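Local coordinates for periplasmic binding protein (PDB 4MO9) that probably captures an iron-siderophore complex or related metal chelate outside the cell membrane and delivers it to an ABC importer, at residues A151-L154 with E155-Q158; T182-V185 with T186-L189. All coordinates share one frame; numbering follows the deposited sequence.

Contact 1: residues A151-L154 with E155-Q158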
loop_
_atom_site.group_PDB
_atom_site.type_symbol
_atom_site.label_atom_id
_atom_site.label_comp_id
_atom_site.label_asym_id
_atom_site.label_seq_id
_atom_site.Cartn_x
_atom_site.Cartn_y
_atom_site.Cartn_z
ATOM N N ALA A 151 1.872 -2.877 -9.530
ATOM C CA ALA A 151 3.048 -3.261 -10.323
ATOM C C ALA A 151 4.340 -2.836 -9.627
ATOM O O ALA A 151 5.392 -3.456 -9.807
ATOM C CB ALA A 151 2.980 -2.626 -11.712
ATOM N N GLU A 152 4.253 -1.756 -8.856
ATOM C CA GLU A 152 5.428 -1.125 -8.257
ATOM C C GLU A 152 6.472 -0.777 -9.330
ATOM O O GLU A 152 7.673 -1.028 -9.151
ATOM C CB GLU A 152 6.037 -2.015 -7.167
ATOM C CG GLU A 152 5.045 -2.482 -6.085
ATOM C CD GLU A 152 4.647 -1.377 -5.105
ATOM O OE1 GLU A 152 4.812 -0.170 -5.434
ATOM O OE2 GLU A 152 4.155 -1.712 -3.996
ATOM N N LYS A 153 6.014 -0.200 -10.439
ATOM C CA LYS A 153 6.931 0.338 -11.434
ATOM C C LYS A 153 6.725 1.838 -11.481
ATOM O O LYS A 153 5.578 2.314 -11.431
ATOM C CB LYS A 153 6.650 -0.233 -12.822
ATOM C CG LYS A 153 6.689 -1.743 -12.945
ATOM C CD LYS A 153 6.281 -2.118 -14.366
ATOM C CE LYS A 153 6.099 -3.616 -14.559
ATOM N NZ LYS A 153 5.614 -3.886 -15.948
ATOM N N LEU A 154 7.822 2.579 -11.590
ATOM C CA LEU A 154 7.749 4.038 -11.619
ATOM C C LEU A 154 6.749 4.564 -12.661
ATOM O O LEU A 154 5.881 5.386 -12.340
ATOM C CB LEU A 154 9.139 4.628 -11.868
ATOM C CG LEU A 154 9.225 6.156 -11.894
ATOM C CD1 LEU A 154 8.765 6.742 -10.564
ATOM C CD2 LEU A 154 10.645 6.591 -12.226
ATOM N N GLU A 155 6.860 4.093 -13.901
ATOM C CA GLU A 155 5.967 4.570 -14.957
ATOM C C GLU A 155 4.477 4.313 -14.654
ATOM O O GLU A 155 3.616 5.149 -14.968
ATOM C CB GLU A 155 6.331 3.961 -16.311
ATOM C CG GLU A 155 5.454 4.515 -17.442
ATOM C CD GLU A 155 5.435 3.645 -18.683
ATOM O OE1 GLU A 155 6.048 2.553 -18.668
ATOM O OE2 GLU A 155 4.799 4.055 -19.679
ATOM N N SER A 156 4.170 3.160 -14.061
ATOM C CA SER A 156 2.784 2.835 -13.714
ATOM C C SER A 156 2.248 3.751 -12.619
ATOM O O SER A 156 1.092 4.179 -12.666
ATOM C CB SER A 156 2.654 1.376 -13.284
ATOM O OG SER A 156 2.882 0.517 -14.383
ATOM N N HIS A 157 3.075 4.043 -11.620
ATOM C CA HIS A 157 2.669 4.982 -10.578
ATOM C C HIS A 157 2.464 6.366 -11.180
ATOM O O HIS A 157 1.457 7.015 -10.905
ATOM C CB HIS A 157 3.711 5.064 -9.465
ATOM C CG HIS A 157 3.447 4.132 -8.323
ATOM N ND1 HIS A 157 3.118 4.582 -7.058
ATOM C CD2 HIS A 157 3.471 2.784 -8.258
ATOM C CE1 HIS A 157 2.948 3.537 -6.262
ATOM N NE2 HIS A 157 3.151 2.438 -6.960
ATOM N N GLN A 158 3.423 6.827 -11.982
ATOM C CA GLN A 158 3.303 8.145 -12.607
ATOM C C GLN A 158 2.048 8.244 -13.472
ATOM O O GLN A 158 1.319 9.256 -13.442
ATOM C CB GLN A 158 4.540 8.442 -13.463
ATOM C CG GLN A 158 5.847 8.586 -12.664
ATOM C CD GLN A 158 7.047 8.830 -13.570
ATOM O OE1 GLN A 158 7.064 8.392 -14.732
ATOM N NE2 GLN A 158 8.045 9.550 -13.058
#
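Glu152 and His157, together with Leu154 and Gln158, illustrate how side chains dress the first turn of a helix: Lys153 occupies the N-cap position, and helix 154-168 starts directly after it, following the loop that leaves strand 143-147. Two i to i+4 backbone bonds set the turn, His157 N to Lys153 O at 3.0 Å and Gln158 N to Leu154 O at 2.9 Å.

The inner side is closely packed. Glu152 and His157 lie alongside each other, pointing the same way, the planes of carboxylate and ring within 10° of parallel. A bend at chi2 (-74°) curls the glutamate back, but the bond from His157 NE2 to Glu152 OE1 is weak, 3.4 Å long and well off straight. Glu152 OE2 has a firmer partner in the backbone N of Arg319, and His157 stacks on Tyr181, so both flat groups are held from outside this turn. Asp323 lies close to Glu152 OE1, and the two acids together may favour a protonated imidazole. On a neighbouring flank, Leu154 crosses Gln158, whose NE2 sits 3.8 Å from Leu154 CG while reaching on to Thr182 OG1 of the next helix. With an alanine here in place of Gln158, Thr182 OG1 would probably lose this donor and the isobutyl group of Leu154 part of its cover.

The outer side is looser. Lys153 and Glu155 are exposed and send extended chains away from the turn, adding little beyond their backbones and CB atoms. Ser156 turns its hydroxyl back beside its own backbone N (chi1 -68°), where OG stays 4.1 Å from the CB atoms of both Ala151 and Lys153, a loose approach within this turn.

Contact 2: residues T182-V185 with T186-L189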
loop_
_atom_site.group_PDB
_atom_site.type_symbol
_atom_site.label_atom_id
_atom_site.label_comp_id
_atom_site.label_asym_id
_atom_site.label_seq_id
_atom_site.Cartn_x
_atom_site.Cartn_y
_atom_site.Cartn_z
ATOM N N THR A 182 8.443 10.496 -7.512
ATOM C CA THR A 182 9.554 10.241 -8.423
ATOM C C THR A 182 10.899 10.646 -7.827
ATOM O O THR A 182 11.876 9.887 -7.977
ATOM C CB THR A 182 9.342 10.960 -9.787
ATOM O OG1 THR A 182 8.096 10.534 -10.354
ATOM C CG2 THR A 182 10.472 10.634 -10.776
ATOM N N ASN A 183 10.979 11.826 -7.190
ATOM C CA ASN A 183 12.226 12.264 -6.550
ATOM C C ASN A 183 12.769 11.136 -5.674
ATOM O O ASN A 183 13.964 10.838 -5.682
ATOM C CB ASN A 183 12.034 13.494 -5.630
ATOM C CG ASN A 183 11.566 14.751 -6.363
ATOM O OD1 ASN A 183 11.688 14.873 -7.589
ATOM N ND2 ASN A 183 11.020 15.705 -5.596
ATOM N N ARG A 184 11.879 10.514 -4.915
ATOM C CA ARG A 184 12.302 9.598 -3.848
ATOM C C ARG A 184 12.592 8.191 -4.343
ATOM O O ARG A 184 13.607 7.586 -3.971
ATOM C CB ARG A 184 11.255 9.580 -2.734
ATOM C CG ARG A 184 11.223 10.900 -1.980
ATOM C CD ARG A 184 9.992 11.053 -1.128
ATOM N NE ARG A 184 10.152 12.202 -0.238
ATOM C CZ ARG A 184 10.000 13.465 -0.625
ATOM N NH1 ARG A 184 9.664 13.739 -1.879
ATOM N NH2 ARG A 184 10.176 14.453 0.243
ATOM N N VAL A 185 11.721 7.668 -5.196
ATOM C CA VAL A 185 11.919 6.311 -5.680
ATOM C C VAL A 185 13.140 6.222 -6.603
ATOM O O VAL A 185 13.904 5.251 -6.524
ATOM C CB VAL A 185 10.648 5.745 -6.315
ATOM C CG1 VAL A 185 10.931 4.425 -7.031
ATOM C CG2 VAL A 185 9.600 5.541 -5.235
ATOM N N THR A 186 13.364 7.244 -7.435
ATOM C CA THR A 186 14.540 7.228 -8.311
ATOM C C THR A 186 15.850 7.333 -7.546
ATOM O O THR A 186 16.834 6.704 -7.940
ATOM C CB THR A 186 14.497 8.303 -9.437
ATOM O OG1 THR A 186 14.469 9.615 -8.856
ATOM C CG2 THR A 186 13.275 8.092 -10.329
ATOM N N ARG A 187 15.886 8.130 -6.473
ATOM C CA ARG A 187 17.082 8.204 -5.633
ATOM C C ARG A 187 17.417 6.806 -5.115
ATOM O O ARG A 187 18.569 6.363 -5.196
ATOM C CB ARG A 187 16.882 9.163 -4.444
ATOM C CG ARG A 187 18.092 9.278 -3.514
ATOM C CD ARG A 187 17.825 10.176 -2.289
ATOM N NE ARG A 187 17.690 11.588 -2.654
ATOM C CZ ARG A 187 16.530 12.237 -2.751
ATOM N NH1 ARG A 187 15.379 11.610 -2.504
ATOM N NH2 ARG A 187 16.522 13.523 -3.102
ATOM N N VAL A 188 16.407 6.114 -4.600
ATOM C CA VAL A 188 16.578 4.745 -4.100
ATOM C C VAL A 188 17.039 3.776 -5.191
ATOM O O VAL A 188 18.072 3.106 -5.037
ATOM C CB VAL A 188 15.280 4.199 -3.459
ATOM C CG1 VAL A 188 15.408 2.695 -3.173
ATOM C CG2 VAL A 188 14.944 4.961 -2.174
ATOM N N LEU A 189 16.294 3.709 -6.292
ATOM C CA LEU A 189 16.581 2.727 -7.335
ATOM C C LEU A 189 17.930 2.984 -8.005
ATOM O O LEU A 189 18.680 2.043 -8.269
ATOM C CB LEU A 189 15.446 2.661 -8.366
ATOM C CG LEU A 189 14.096 2.164 -7.844
ATOM C CD1 LEU A 189 13.039 2.211 -8.923
ATOM C CD2 LEU A 189 14.222 0.748 -7.303
HETATM O O HOH W 1 14.713 8.945 -1.531
#
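Thr182 and Thr186 stand one turn apart on helix 171-194, the long helix that links the two lobes of this TroA-like fold, and they show how a threonine can bond back to its own helix. Among the hydrogen bonds, Thr182 O is gripped twice, by Thr186 N at 3.1 Å and by Thr186 OG1 at 2.8 Å, the donors arriving from opposite faces of the carbonyl plane. With chi1 at 62°, OG1 lies between the backbone N and the carbonyl carbon, close to the preceding turn. Leu189 N to Val185 O is short, at 2.9 Å, whereas Arg187 N to Asn183 O is weak.

Apolar contacts follow the same spacing. Thr186 CG2 meets Thr182 CG2, and Val185 lies side by side with Leu189, CG1 to CD1 at 3.6 Å; Val185 also packs on Ala324 and Phe327 of helix 324-334.

Charged groups form the third class. Arg184 turns away to Phe180, in a cation-pi contact and a bond to its carbonyl. Arg187 folds back at chi3 (-69°), and a water in the plane of its guanidinium joins the turns, accepting from Arg187 NH1 at 2.9 Å and donating to Arg184 O at 3.0 Å.

How the contacts relate
Contact 1 opens helix 154-168 and contact 2 lies midway along helix 171-194, the next helix in the chain; their centres are about 12 Å apart. The two helices meet through a probable hydrogen bond from Gln158 NE2 to Thr182 OG1 at 2.9 Å and through packing of Leu154 CD2 on Thr186 CG2 at 3.6 Å. The residues whose backbones bond within each turn thus also supply the side chains that join the turns. Neither contact includes a residue of the trimethylamine oxide pocket, Trp45, Ala48, Ser73 and Arg78; in contact 1 the Glu152 side chain is about 13 Å from that ligand.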